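Local atomic coordinates of putative decarboxylase involved in desferrioxamine biosynthesis (Erwinia amylovora, PDB entry 5O5C), a protein that probably decarboxylates lysine with the help of pyridoxal 5'-phosphate, supplying the diamine for desferrioxamine siderophore synthesis in the fire blight pathogen. Residues 180-185 and 193-198; 41-46 and 82-87; 416-419 and 425-428; 153-158 and 310-315. All blocks are in the same frame, centred on the assembly; numbering follows the deposited sequence.

Interaction 1. Residues 180-185 and 193-198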
loop_
_atom_site.group_PDB
_atom_site.type_symbol
_atom_site.label_atom_id
_atom_site.label_comp_id
_atom_site.label_asym_id
_atom_site.label_seq_id
_atom_site.Cartn_x
_atom_site.Cartn_y
_atom_site.Cartn_z
ATOM N N LEU B 180 -5.075 17.248 2.442
ATOM C CA LEU B 180 -5.682 17.930 3.552
ATOM C C LEU B 180 -5.308 19.409 3.559
ATOM O O LEU B 180 -6.181 20.226 3.730
ATOM C CB LEU B 180 -5.356 17.284 4.892
ATOM C CG LEU B 180 -6.293 16.167 5.318
ATOM C CD1 LEU B 180 -6.387 15.097 4.259
ATOM C CD2 LEU B 180 -5.897 15.519 6.629
ATOM N N ALA B 181 -4.042 19.756 3.336
ATOM C CA ALA B 181 -3.643 21.189 3.310
ATOM C C ALA B 181 -4.394 21.907 2.250
ATOM O O ALA B 181 -4.935 22.941 2.518
ATOM C CB ALA B 181 -2.152 21.371 3.079
ATOM N N ARG B 182 -4.371 21.387 1.034
ATOM C CA ARG B 182 -5.161 21.879 -0.078
ATOM C C ARG B 182 -6.634 22.014 0.285
ATOM O O ARG B 182 -7.176 23.133 0.192
ATOM C CB ARG B 182 -5.040 20.968 -1.306
ATOM C CG ARG B 182 -5.705 21.496 -2.562
ATOM C CD ARG B 182 -5.842 20.416 -3.617
ATOM N NE ARG B 182 -6.907 19.473 -3.232
ATOM C CZ ARG B 182 -7.318 18.436 -3.940
ATOM N NH1 ARG B 182 -6.791 18.141 -5.129
ATOM N NH2 ARG B 182 -8.289 17.682 -3.461
ATOM N N ASP B 183 -7.291 20.901 0.651
ATOM C CA ASP B 183 -8.729 20.963 0.959
ATOM C C ASP B 183 -9.115 21.772 2.165
ATOM O O ASP B 183 -10.075 22.521 2.097
ATOM C CB ASP B 183 -9.396 19.597 1.031
ATOM C CG ASP B 183 -9.439 18.895 -0.312
ATOM O OD1 ASP B 183 -8.797 19.343 -1.264
ATOM O OD2 ASP B 183 -10.103 17.873 -0.391
ATOM N N SER B 184 -8.375 21.690 3.257
ATOM C CA SER B 184 -8.701 22.566 4.424
ATOM C C SER B 184 -8.591 24.069 4.140
ATOM O O SER B 184 -9.362 24.887 4.703
ATOM C CB SER B 184 -7.815 22.268 5.587
ATOM O OG SER B 184 -6.511 22.742 5.279
ATOM N N TRP B 185 -7.620 24.443 3.307
ATOM C CA TRP B 185 -7.435 25.830 2.924
ATOM C C TRP B 185 -8.641 26.272 2.120
ATOM O O TRP B 185 -9.224 27.320 2.402
ATOM C CB TRP B 185 -6.177 26.046 2.084
ATOM C CG TRP B 185 -6.038 27.481 1.656
ATOM C CD1 TRP B 185 -6.612 28.073 0.571
ATOM C CD2 TRP B 185 -5.290 28.504 2.321
ATOM N NE1 TRP B 185 -6.260 29.395 0.507
ATOM C CE2 TRP B 185 -5.461 29.696 1.574
ATOM C CE3 TRP B 185 -4.496 28.533 3.474
ATOM C CZ2 TRP B 185 -4.866 30.905 1.943
ATOM C CZ3 TRP B 185 -3.901 29.733 3.847
ATOM C CH2 TRP B 185 -4.085 30.913 3.073
ATOM N N HIS B 193 -17.340 25.823 -0.245
ATOM C CA HIS B 193 -16.888 25.347 -1.565
ATOM C C HIS B 193 -15.921 24.208 -1.263
ATOM O O HIS B 193 -14.729 24.465 -1.027
ATOM C CB HIS B 193 -16.134 26.436 -2.334
ATOM C CG HIS B 193 -15.618 25.987 -3.668
ATOM N ND1 HIS B 193 -14.787 24.892 -3.821
ATOM C CD2 HIS B 193 -15.814 26.486 -4.913
ATOM C CE1 HIS B 193 -14.523 24.717 -5.101
ATOM N NE2 HIS B 193 -15.130 25.674 -5.786
ATOM N N LEU B 194 -16.424 22.970 -1.269
ATOM C CA LEU B 194 -15.600 21.805 -0.927
ATOM C C LEU B 194 -15.010 21.112 -2.147
ATOM O O LEU B 194 -15.757 20.565 -2.996
ATOM C CB LEU B 194 -16.395 20.789 -0.116
ATOM C CG LEU B 194 -16.770 21.142 1.323
ATOM C CD1 LEU B 194 -17.505 19.965 1.947
ATOM C CD2 LEU B 194 -15.537 21.507 2.146
ATOM N N ILE B 195 -13.681 21.068 -2.195
ATOM C CA ILE B 195 -12.959 20.530 -3.343
ATOM C C ILE B 195 -13.472 19.137 -3.724
ATOM O O ILE B 195 -13.674 18.865 -4.913
ATOM C CB ILE B 195 -11.422 20.584 -3.174
ATOM C CG1 ILE B 195 -10.946 22.037 -3.224
ATOM C CG2 ILE B 195 -10.727 19.776 -4.270
ATOM C CD1 ILE B 195 -9.493 22.262 -2.910
ATOM N N LYS B 196 -13.723 18.314 -2.704
ATOM C CA LYS B 196 -14.237 16.942 -2.832
ATOM C C LYS B 196 -15.378 16.779 -3.813
ATOM O O LYS B 196 -15.442 15.825 -4.558
ATOM C CB LYS B 196 -14.818 16.485 -1.502
ATOM C CG LYS B 196 -13.920 15.635 -0.652
ATOM C CD LYS B 196 -14.610 15.390 0.680
ATOM C CE LYS B 196 -15.718 14.386 0.586
ATOM N NZ LYS B 196 -16.184 14.127 1.960
ATOM N N HIS B 197 -16.315 17.711 -3.732
ATOM C CA HIS B 197 -17.433 17.763 -4.609
ATOM C C HIS B 197 -17.207 18.523 -5.933
ATOM O O HIS B 197 -17.571 18.028 -7.012
ATOM C CB HIS B 197 -18.645 18.318 -3.864
ATOM C CG HIS B 197 -18.981 17.569 -2.609
ATOM N ND1 HIS B 197 -19.798 18.092 -1.635
ATOM C CD2 HIS B 197 -18.593 16.348 -2.157
ATOM C CE1 HIS B 197 -19.901 17.229 -0.637
ATOM N NE2 HIS B 197 -19.199 16.153 -0.936
ATOM N N ARG B 198 -16.638 19.710 -5.860
ATOM C CA ARG B 198 -16.701 20.665 -6.959
ATOM C C ARG B 198 -15.401 20.815 -7.699
ATOM O O ARG B 198 -15.306 21.508 -8.727
ATOM C CB ARG B 198 -17.208 21.989 -6.402
ATOM C CG ARG B 198 -18.714 21.935 -6.074
ATOM C CD ARG B 198 -19.255 23.303 -5.699
ATOM N NE ARG B 198 -19.080 24.228 -6.822
ATOM C CZ ARG B 198 -19.178 25.556 -6.757
ATOM N NH1 ARG B 198 -19.483 26.178 -5.619
ATOM N NH2 ARG B 198 -18.977 26.276 -7.856
#
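Ile195 leaves its backbone toward helix 170-189 and lays its two branches against the charged pair Arg182 and Asp183. Its CG2 methyl sits over one face of the Arg182 guanidinium, toward the rim, with NH2 of Arg182 3.3 Å from CG2 of Ile195. CB and the other branch lie alongside the carboxylate oxygen that the arginine holds: CD1 of Ile195 comes within 3.4 Å of OD1 of Asp183. OD1 of Asp183 is gripped side-on by NE (2.7 Å) and NH2 (2.8 Å) of Arg182, and lies only 7° out of the guanidinium plane; NE meets it nearly end-on to the C-O bond, whereas NH2 uses the syn lone pair. A bend at chi3 (74°) in the otherwise extended chain brings the NE-NH2 side of the guanidinium to the aspartate. A branched aliphatic residue suits this place because it can cover a flat cation and an acid at once, while their mutual salt bridge probably reduces the cost of burying both charges. NH1 bonds Leu226 O and also Ile225 O of the second subunit, whose Ala224 O takes NH2. Packing of helix 195-198 onto helix 170-189 thus belongs to buried helix-to-helix packing at the dimer interface of this fold type I decarboxylase.

Interaction 2. Residues 41-46 and 82-87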
loop_
_atom_site.group_PDB
_atom_site.type_symbol
_atom_site.label_atom_id
_atom_site.label_comp_id
_atom_site.label_asym_id
_atom_site.label_seq_id
_atom_site.Cartn_x
_atom_site.Cartn_y
_atom_site.Cartn_z
ATOM N N THR B 41 5.969 -24.515 6.103
ATOM C CA THR B 41 6.646 -23.469 6.894
ATOM C C THR B 41 7.956 -24.030 7.417
ATOM O O THR B 41 8.963 -23.331 7.421
ATOM C CB THR B 41 5.748 -22.920 8.002
ATOM O OG1 THR B 41 5.368 -23.988 8.857
ATOM C CG2 THR B 41 4.518 -22.321 7.439
ATOM N N GLU B 42 7.967 -25.321 7.756
ATOM C CA GLU B 42 9.185 -26.014 8.125
ATOM C C GLU B 42 10.227 -26.051 7.012
ATOM O O GLU B 42 11.391 -25.784 7.286
ATOM C CB GLU B 42 8.882 -27.430 8.685
ATOM C CG GLU B 42 8.367 -27.291 10.121
ATOM C CD GLU B 42 7.602 -28.476 10.631
ATOM O OE1 GLU B 42 7.533 -29.503 9.939
ATOM O OE2 GLU B 42 7.071 -28.382 11.761
ATOM N N GLN B 43 9.804 -26.307 5.773
ATOM C CA GLN B 43 10.716 -26.256 4.635
ATOM C C GLN B 43 11.358 -24.869 4.448
ATOM O O GLN B 43 12.554 -24.785 4.228
ATOM C CB GLN B 43 10.016 -26.654 3.334
ATOM C CG GLN B 43 9.591 -28.115 3.211
ATOM C CD GLN B 43 8.796 -28.387 1.924
ATOM O OE1 GLN B 43 9.048 -29.379 1.228
ATOM N NE2 GLN B 43 7.841 -27.509 1.604
ATOM N N VAL B 44 10.574 -23.787 4.520
ATOM C CA VAL B 44 11.134 -22.444 4.280
ATOM C C VAL B 44 12.123 -22.019 5.370
ATOM O O VAL B 44 13.137 -21.339 5.079
ATOM C CB VAL B 44 10.028 -21.400 4.082
ATOM C CG1 VAL B 44 10.561 -19.970 4.211
ATOM C CG2 VAL B 44 9.315 -21.625 2.744
ATOM N N LEU B 45 11.835 -22.384 6.616
ATOM C CA LEU B 45 12.785 -22.172 7.717
ATOM C C LEU B 45 14.132 -22.893 7.454
ATOM O O LEU B 45 15.204 -22.355 7.718
ATOM C CB LEU B 45 12.202 -22.677 9.042
ATOM C CG LEU B 45 11.018 -22.015 9.733
ATOM C CD1 LEU B 45 10.713 -22.801 11.015
ATOM C CD2 LEU B 45 11.277 -20.560 10.087
ATOM N N ALA B 46 14.062 -24.130 6.965
ATOM C CA ALA B 46 15.274 -24.887 6.564
ATOM C C ALA B 46 15.997 -24.183 5.393
ATOM O O ALA B 46 17.187 -23.941 5.445
ATOM C CB ALA B 46 14.900 -26.315 6.209
ATOM N N SER B 82 5.927 -28.910 -7.105
ATOM C CA SER B 82 5.522 -28.543 -5.777
ATOM C C SER B 82 6.387 -27.412 -5.197
ATOM O O SER B 82 7.208 -26.782 -5.883
ATOM C CB SER B 82 5.673 -29.779 -4.931
ATOM O OG SER B 82 6.997 -30.212 -5.108
ATOM N N ASN B 83 6.140 -27.128 -3.936
ATOM C CA ASN B 83 6.924 -26.183 -3.161
ATOM C C ASN B 83 8.435 -26.412 -3.307
ATOM O O ASN B 83 9.169 -25.498 -3.553
ATOM C CB ASN B 83 6.540 -26.318 -1.699
ATOM C CG ASN B 83 5.199 -25.705 -1.382
ATOM O OD1 ASN B 83 4.646 -24.862 -2.132
ATOM N ND2 ASN B 83 4.692 -26.073 -0.255
ATOM N N GLU B 84 8.862 -27.671 -3.214
ATOM C CA GLU B 84 10.277 -28.044 -3.207
ATOM C C GLU B 84 10.914 -27.618 -4.533
ATOM O O GLU B 84 11.945 -26.966 -4.514
ATOM C CB GLU B 84 10.456 -29.548 -2.928
ATOM C CG GLU B 84 9.723 -30.055 -1.670
ATOM C CD GLU B 84 8.193 -30.164 -1.848
ATOM O OE1 GLU B 84 7.760 -30.354 -2.981
ATOM O OE2 GLU B 84 7.406 -30.041 -0.896
ATOM N N ALA B 85 10.253 -27.892 -5.660
ATOM C CA ALA B 85 10.672 -27.403 -6.989
ATOM C C ALA B 85 10.627 -25.863 -7.176
ATOM O O ALA B 85 11.526 -25.296 -7.755
ATOM C CB ALA B 85 9.859 -28.072 -8.081
ATOM N N ALA B 86 9.569 -25.187 -6.746
ATOM C CA ALA B 86 9.525 -23.690 -6.899
ATOM C C ALA B 86 10.639 -23.061 -6.063
ATOM O O ALA B 86 11.348 -22.191 -6.533
ATOM C CB ALA B 86 8.158 -23.154 -6.496
ATOM N N LEU B 87 10.805 -23.555 -4.839
ATOM C CA LEU B 87 11.786 -23.060 -3.889
ATOM C C LEU B 87 13.234 -23.296 -4.319
ATOM O O LEU B 87 14.109 -22.427 -4.099
ATOM C CB LEU B 87 11.530 -23.667 -2.497
ATOM C CG LEU B 87 10.296 -23.189 -1.719
ATOM C CD1 LEU B 87 10.091 -23.982 -0.437
ATOM C CD2 LEU B 87 10.462 -21.719 -1.396
#
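Two helices from the N-terminal part of the chain, 34-53 and 83-95, pack side by side here, and Val44 and Leu87 supply the apolar part of the contact. CG2 of Val44 meets CD1 of Leu87 at 4.0 Å, the two side chains crossing at about a right angle. Leu87 carries its CG anti to the carbonyl carbon (chi1 -71°) and continues extended, which sends CD1 across the gap to the valine. The reach of Leu87 suits helices whose axes stay 11.2 Å apart, while Val44 offers a compact methyl surface. Over these segments the axes run in nearly the same direction, with a crossing angle of -28°, so this is a parallel helix pair rather than a hairpin; the connection between the two helices must bring the chain back to start the second. Polar side chains take over beside the apolar pair. Gln43 reaches across with an extended chain, and its amide end meets Glu84 and the CB of Asn83. Glu84 is bent at chi2 (74°), folding its carboxylate round toward the glutamine, and the amide and carboxylate planes stand 55° apart. Long, flexible polar residues fit this border, where Glu84 is exposed and Gln43 partly so, whereas Val44 and Leu87 are buried. Leu87 also touches Leu47 farther along the first helix. The second subunit packs against this region as well: its Gln123 lies on Val44 and donates from NE2 to the backbone O of Thr41, while its Val394 packs on Asn83.

Interaction 3. Residues 416-419 and 425-428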
loop_
_atom_site.group_PDB
_atom_site.type_symbol
_atom_site.label_atom_id
_atom_site.label_comp_id
_atom_site.label_asym_id
_atom_site.label_seq_id
_atom_site.Cartn_x
_atom_site.Cartn_y
_atom_site.Cartn_z
ATOM N N GLN B 416 33.700 10.634 12.293
ATOM C CA GLN B 416 35.065 10.743 12.751
ATOM C C GLN B 416 36.021 10.048 11.798
ATOM O O GLN B 416 36.966 10.683 11.349
ATOM C CB GLN B 416 35.243 10.254 14.192
ATOM C CG GLN B 416 34.611 11.184 15.201
ATOM C CD GLN B 416 34.804 10.730 16.643
ATOM O OE1 GLN B 416 34.754 9.535 16.957
ATOM N NE2 GLN B 416 35.030 11.696 17.536
ATOM N N LEU B 417 35.754 8.802 11.432
ATOM C CA LEU B 417 36.672 8.034 10.551
ATOM C C LEU B 417 36.796 8.563 9.132
ATOM O O LEU B 417 37.856 8.411 8.514
ATOM C CB LEU B 417 36.219 6.598 10.406
ATOM C CG LEU B 417 36.127 5.691 11.598
ATOM C CD1 LEU B 417 35.344 4.449 11.199
ATOM C CD2 LEU B 417 37.518 5.370 12.107
ATOM N N LEU B 418 35.692 9.094 8.599
ATOM C CA LEU B 418 35.651 9.696 7.280
ATOM C C LEU B 418 36.457 11.001 7.245
ATOM O O LEU B 418 37.246 11.209 6.303
ATOM C CB LEU B 418 34.201 9.964 6.817
ATOM C CG LEU B 418 33.339 8.711 6.536
ATOM C CD1 LEU B 418 31.922 9.118 6.274
ATOM C CD2 LEU B 418 33.821 7.876 5.384
ATOM N N ASN B 419 36.257 11.847 8.262
ATOM C CA ASN B 419 36.899 13.156 8.347
ATOM C C ASN B 419 38.400 12.988 8.535
ATOM O O ASN B 419 39.182 13.557 7.809
ATOM C CB ASN B 419 36.287 13.988 9.492
ATOM C CG ASN B 419 36.635 15.458 9.405
ATOM O OD1 ASN B 419 36.627 16.060 8.314
ATOM N ND2 ASN B 419 36.930 16.056 10.551
ATOM N N GLU B 425 36.420 13.783 1.619
ATOM C CA GLU B 425 35.736 15.028 1.939
ATOM C C GLU B 425 34.308 14.754 2.493
ATOM O O GLU B 425 33.481 14.186 1.773
ATOM C CB GLU B 425 35.625 15.831 0.668
ATOM C CG GLU B 425 35.107 17.229 0.880
ATOM C CD GLU B 425 34.600 17.808 -0.405
ATOM O OE1 GLU B 425 35.347 17.737 -1.409
ATOM O OE2 GLU B 425 33.451 18.293 -0.413
ATOM N N VAL B 426 34.040 15.192 3.727
ATOM C CA VAL B 426 32.719 15.041 4.394
ATOM C C VAL B 426 32.042 16.401 4.446
ATOM O O VAL B 426 32.721 17.395 4.532
ATOM C CB VAL B 426 32.813 14.434 5.809
ATOM C CG1 VAL B 426 33.492 13.094 5.788
ATOM C CG2 VAL B 426 33.539 15.338 6.781
ATOM N N LEU B 427 30.715 16.440 4.336
ATOM C CA LEU B 427 29.967 17.703 4.230
ATOM C C LEU B 427 29.305 18.103 5.541
ATOM O O LEU B 427 28.932 19.248 5.730
ATOM C CB LEU B 427 28.879 17.604 3.152
ATOM C CG LEU B 427 29.297 17.495 1.688
ATOM C CD1 LEU B 427 28.081 17.419 0.807
ATOM C CD2 LEU B 427 30.128 18.700 1.271
ATOM N N HIS B 428 29.134 17.172 6.456
ATOM C CA HIS B 428 28.329 17.510 7.612
ATOM C C HIS B 428 28.611 16.565 8.711
ATOM O O HIS B 428 28.999 15.402 8.501
ATOM C CB HIS B 428 26.816 17.438 7.276
ATOM C CG HIS B 428 26.371 16.054 6.880
ATOM N ND1 HIS B 428 25.433 15.335 7.586
ATOM C CD2 HIS B 428 26.802 15.232 5.898
ATOM C CE1 HIS B 428 25.289 14.141 7.043
ATOM N NE2 HIS B 428 26.102 14.057 6.014
#
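Val426 directs both of its methyl groups at the end of helix 397-420, one to each of two consecutive residues. CG1 of Val426 presses on CB of Leu418 at 3.4 Å, closer than carbon atoms usually pack, and thus a tight spot in the model. CG2 of Val426 meets the amide of Asn419, its nearest atom being OD1 of Asn419 at 3.5 Å. This second approach is a van der Waals touch between a methyl and a polar oxygen, with the two side chains crossing at about a right angle. A beta-branched residue suits the place: from one backbone position its fork spans neighbouring helix residues, and valine is readily accommodated in an extended strand. Its rotation, chi1 -57°, leaves CG2 between the backbone N and the carbonyl carbon while CG1 faces the leucine. Leu418 is buried and meets the valine through the base of its side chain. Asn419, by contrast, is exposed, so its polar group lies at the outer border of the contact.

The next shell fixes the strand. Glu425 and Leu427 pair through their backbones with Arg438 and Ile436 of strand 434-439, which holds this part of the chain on the sheet edge; Val426, between them, points to the helix while Glu425 points away. Gln435 of the same strand touches both Val426 and Leu418. Leu418 also packs on Phe437 and on Ile498 of helix 491-510, and in this way the end of helix 397-420 is lodged between helix 491-510 and edge strand 424-426, one of the two outer strands of the four-stranded antiparallel sheet.

Interaction 4. Residues 153-158 and 310-315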
loop_
_atom_site.group_PDB
_atom_site.type_symbol
_atom_site.label_atom_id
_atom_site.label_comp_id
_atom_site.label_asym_id
_atom_site.label_seq_id
_atom_site.Cartn_x
_atom_site.Cartn_y
_atom_site.Cartn_z
ATOM N N LEU B 153 0.780 8.943 18.641
ATOM C CA LEU B 153 0.400 10.333 18.844
ATOM C C LEU B 153 0.842 10.878 20.237
ATOM O O LEU B 153 1.202 12.062 20.374
ATOM C CB LEU B 153 -1.083 10.495 18.723
ATOM C CG LEU B 153 -1.688 10.429 17.330
ATOM C CD1 LEU B 153 -3.147 10.210 17.572
ATOM C CD2 LEU B 153 -1.466 11.697 16.517
ATOM N N SER B 154 0.800 10.007 21.237
ATOM C CA SER B 154 1.364 10.311 22.553
ATOM C C SER B 154 2.837 10.671 22.525
ATOM O O SER B 154 3.287 11.514 23.311
ATOM C CB SER B 154 1.156 9.145 23.498
ATOM O OG SER B 154 1.552 9.491 24.796
ATOM N N ARG B 155 3.591 10.063 21.616
ATOM C CA ARG B 155 5.020 10.298 21.542
ATOM C C ARG B 155 5.319 11.531 20.747
ATOM O O ARG B 155 6.317 12.202 21.025
ATOM C CB ARG B 155 5.683 9.111 20.905
ATOM C CG ARG B 155 5.477 7.842 21.705
ATOM C CD ARG B 155 6.639 7.700 22.563
ATOM N NE ARG B 155 6.612 6.579 23.467
ATOM C CZ ARG B 155 7.715 6.032 23.959
ATOM N NH1 ARG B 155 8.913 6.471 23.589
ATOM N NH2 ARG B 155 7.621 5.082 24.858
ATOM N N ILE B 156 4.480 11.831 19.747
ATOM C CA ILE B 156 4.643 13.067 18.975
ATOM C C ILE B 156 4.298 14.276 19.839
ATOM O O ILE B 156 4.918 15.350 19.693
ATOM C CB ILE B 156 3.750 13.084 17.732
ATOM C CG1 ILE B 156 4.279 12.133 16.675
ATOM C CG2 ILE B 156 3.616 14.473 17.112
ATOM C CD1 ILE B 156 3.191 11.693 15.693
ATOM N N GLY B 157 3.284 14.094 20.693
ATOM C CA GLY B 157 2.791 15.166 21.554
ATOM C C GLY B 157 1.660 15.985 20.954
ATOM O O GLY B 157 1.351 17.064 21.438
ATOM N N LEU B 158 1.036 15.489 19.896
ATOM C CA LEU B 158 -0.135 16.179 19.343
ATOM C C LEU B 158 -1.297 16.290 20.374
ATOM O O LEU B 158 -1.466 15.432 21.231
ATOM C CB LEU B 158 -0.586 15.498 18.045
ATOM C CG LEU B 158 0.437 15.643 16.900
ATOM C CD1 LEU B 158 0.031 14.908 15.638
ATOM C CD2 LEU B 158 0.796 17.080 16.568
ATOM N N SER B 310 17.230 10.003 25.064
ATOM C CA SER B 310 17.971 11.264 25.150
ATOM C C SER B 310 17.789 12.192 23.949
ATOM O O SER B 310 17.851 13.404 24.110
ATOM C CB SER B 310 19.459 10.998 25.358
ATOM O OG SER B 310 20.001 10.178 24.340
ATOM N N HIS B 311 17.589 11.614 22.759
ATOM C CA HIS B 311 17.565 12.354 21.534
ATOM C C HIS B 311 16.193 12.907 21.183
ATOM O O HIS B 311 16.099 13.821 20.354
ATOM C CB HIS B 311 18.137 11.514 20.380
ATOM C CG HIS B 311 19.567 11.133 20.565
ATOM N ND1 HIS B 311 20.594 12.055 20.546
ATOM C CD2 HIS B 311 20.151 9.927 20.757
ATOM C CE1 HIS B 311 21.745 11.429 20.733
ATOM N NE2 HIS B 311 21.502 10.139 20.871
ATOM N N ARG B 312 15.138 12.372 21.788
ATOM C CA ARG B 312 13.742 12.863 21.572
ATOM C C ARG B 312 13.622 14.402 21.504
ATOM O O ARG B 312 12.875 14.946 20.634
ATOM C CB ARG B 312 12.868 12.299 22.699
ATOM C CG ARG B 312 11.362 12.387 22.589
ATOM C CD ARG B 312 10.774 11.597 23.771
ATOM N NE ARG B 312 11.067 10.152 23.657
ATOM C CZ ARG B 312 11.202 9.279 24.665
ATOM N NH1 ARG B 312 11.099 9.656 25.927
ATOM N NH2 ARG B 312 11.467 8.003 24.401
ATOM N N PRO B 313 14.341 15.134 22.419
ATOM C CA PRO B 313 14.339 16.608 22.295
ATOM C C PRO B 313 14.764 17.150 20.961
ATOM O O PRO B 313 14.376 18.265 20.618
ATOM C CB PRO B 313 15.279 17.060 23.421
ATOM C CG PRO B 313 15.071 16.028 24.469
ATOM C CD PRO B 313 14.917 14.732 23.716
ATOM N N ARG B 314 15.488 16.372 20.152
ATOM C CA ARG B 314 15.900 16.860 18.855
ATOM C C ARG B 314 14.733 16.989 17.839
ATOM O O ARG B 314 14.929 17.561 16.759
ATOM C CB ARG B 314 17.068 16.031 18.298
ATOM C CG ARG B 314 18.322 16.095 19.172
ATOM C CD ARG B 314 19.268 14.949 18.907
ATOM N NE ARG B 314 19.733 14.980 17.545
ATOM C CZ ARG B 314 20.237 13.960 16.864
ATOM N NH1 ARG B 314 20.362 12.745 17.358
ATOM N NH2 ARG B 314 20.627 14.174 15.638
ATOM N N LEU B 315 13.584 16.395 18.162
ATOM C CA LEU B 315 12.336 16.567 17.398
ATOM C C LEU B 315 11.376 17.626 17.987
ATOM O O LEU B 315 10.300 17.868 17.419
ATOM C CB LEU B 315 11.595 15.235 17.243
ATOM C CG LEU B 315 12.120 14.178 16.252
ATOM C CD1 LEU B 315 11.137 13.019 16.186
ATOM C CD2 LEU B 315 12.430 14.752 14.872
#
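The backbones stay well apart where Arg155 and Arg312 face each other, their CA atoms, the nearest across the contact, being 9.1 Å from each other. Helix 140-156 ends just beyond Arg155, where Gly157 leaves helical geometry with a positive phi of 91°, and the second segment closes into a 3-10 turn at 312-315. Glycine suits the helix end because a CB at these angles would be jammed against the preceding carbonyl oxygen. NH1 of Arg155 lies 3.1 Å from NH2 of Arg312, a meeting of two donors with like charge, and the guanidinium planes stand 82° apart. Bends at chi2 of Arg155 (-95°) and chi3 of Arg312 let these long side chains meet across a gap that shorter residues could not span. Segment 310-315 belongs to the connection between strands 294-299 and 323-327 of the large mixed sheet, and helix 140-156 lies against that sheet, its Leu153 and Ile156 touching Phe342 of strand 339-343. The shared acceptor Leu306 O is consistent with the two cations lying close: it takes a hydrogen bond from NH1 of Arg155 and a weak one from NE of Arg312. Asp77 of the second subunit forms a salt bridge with NH2 of Arg155, which probably offsets part of the repulsion.

In the fold
Along the chain interaction 2 comes first, interaction 1 is nested inside the long loop closed by interaction 4, and interaction 3 follows. None of the four touches another: the centres of interactions 1 and 2 are 51 Å apart, and the nearest atoms of interactions 3 and 4 are about 9 Å apart. Interactions 1 and 4 each include a helix packed on the seven-stranded mixed sheet, whereas interaction 3 belongs to the smaller antiparallel sheet and lies across the chain's centre from interaction 1. Interactions 3 and 4 are linked through helix 397-420, which supplies segment 416-419 and also touches Arg155 and His311. Interactions 1, 2 and 4 lie beside the dimer interface.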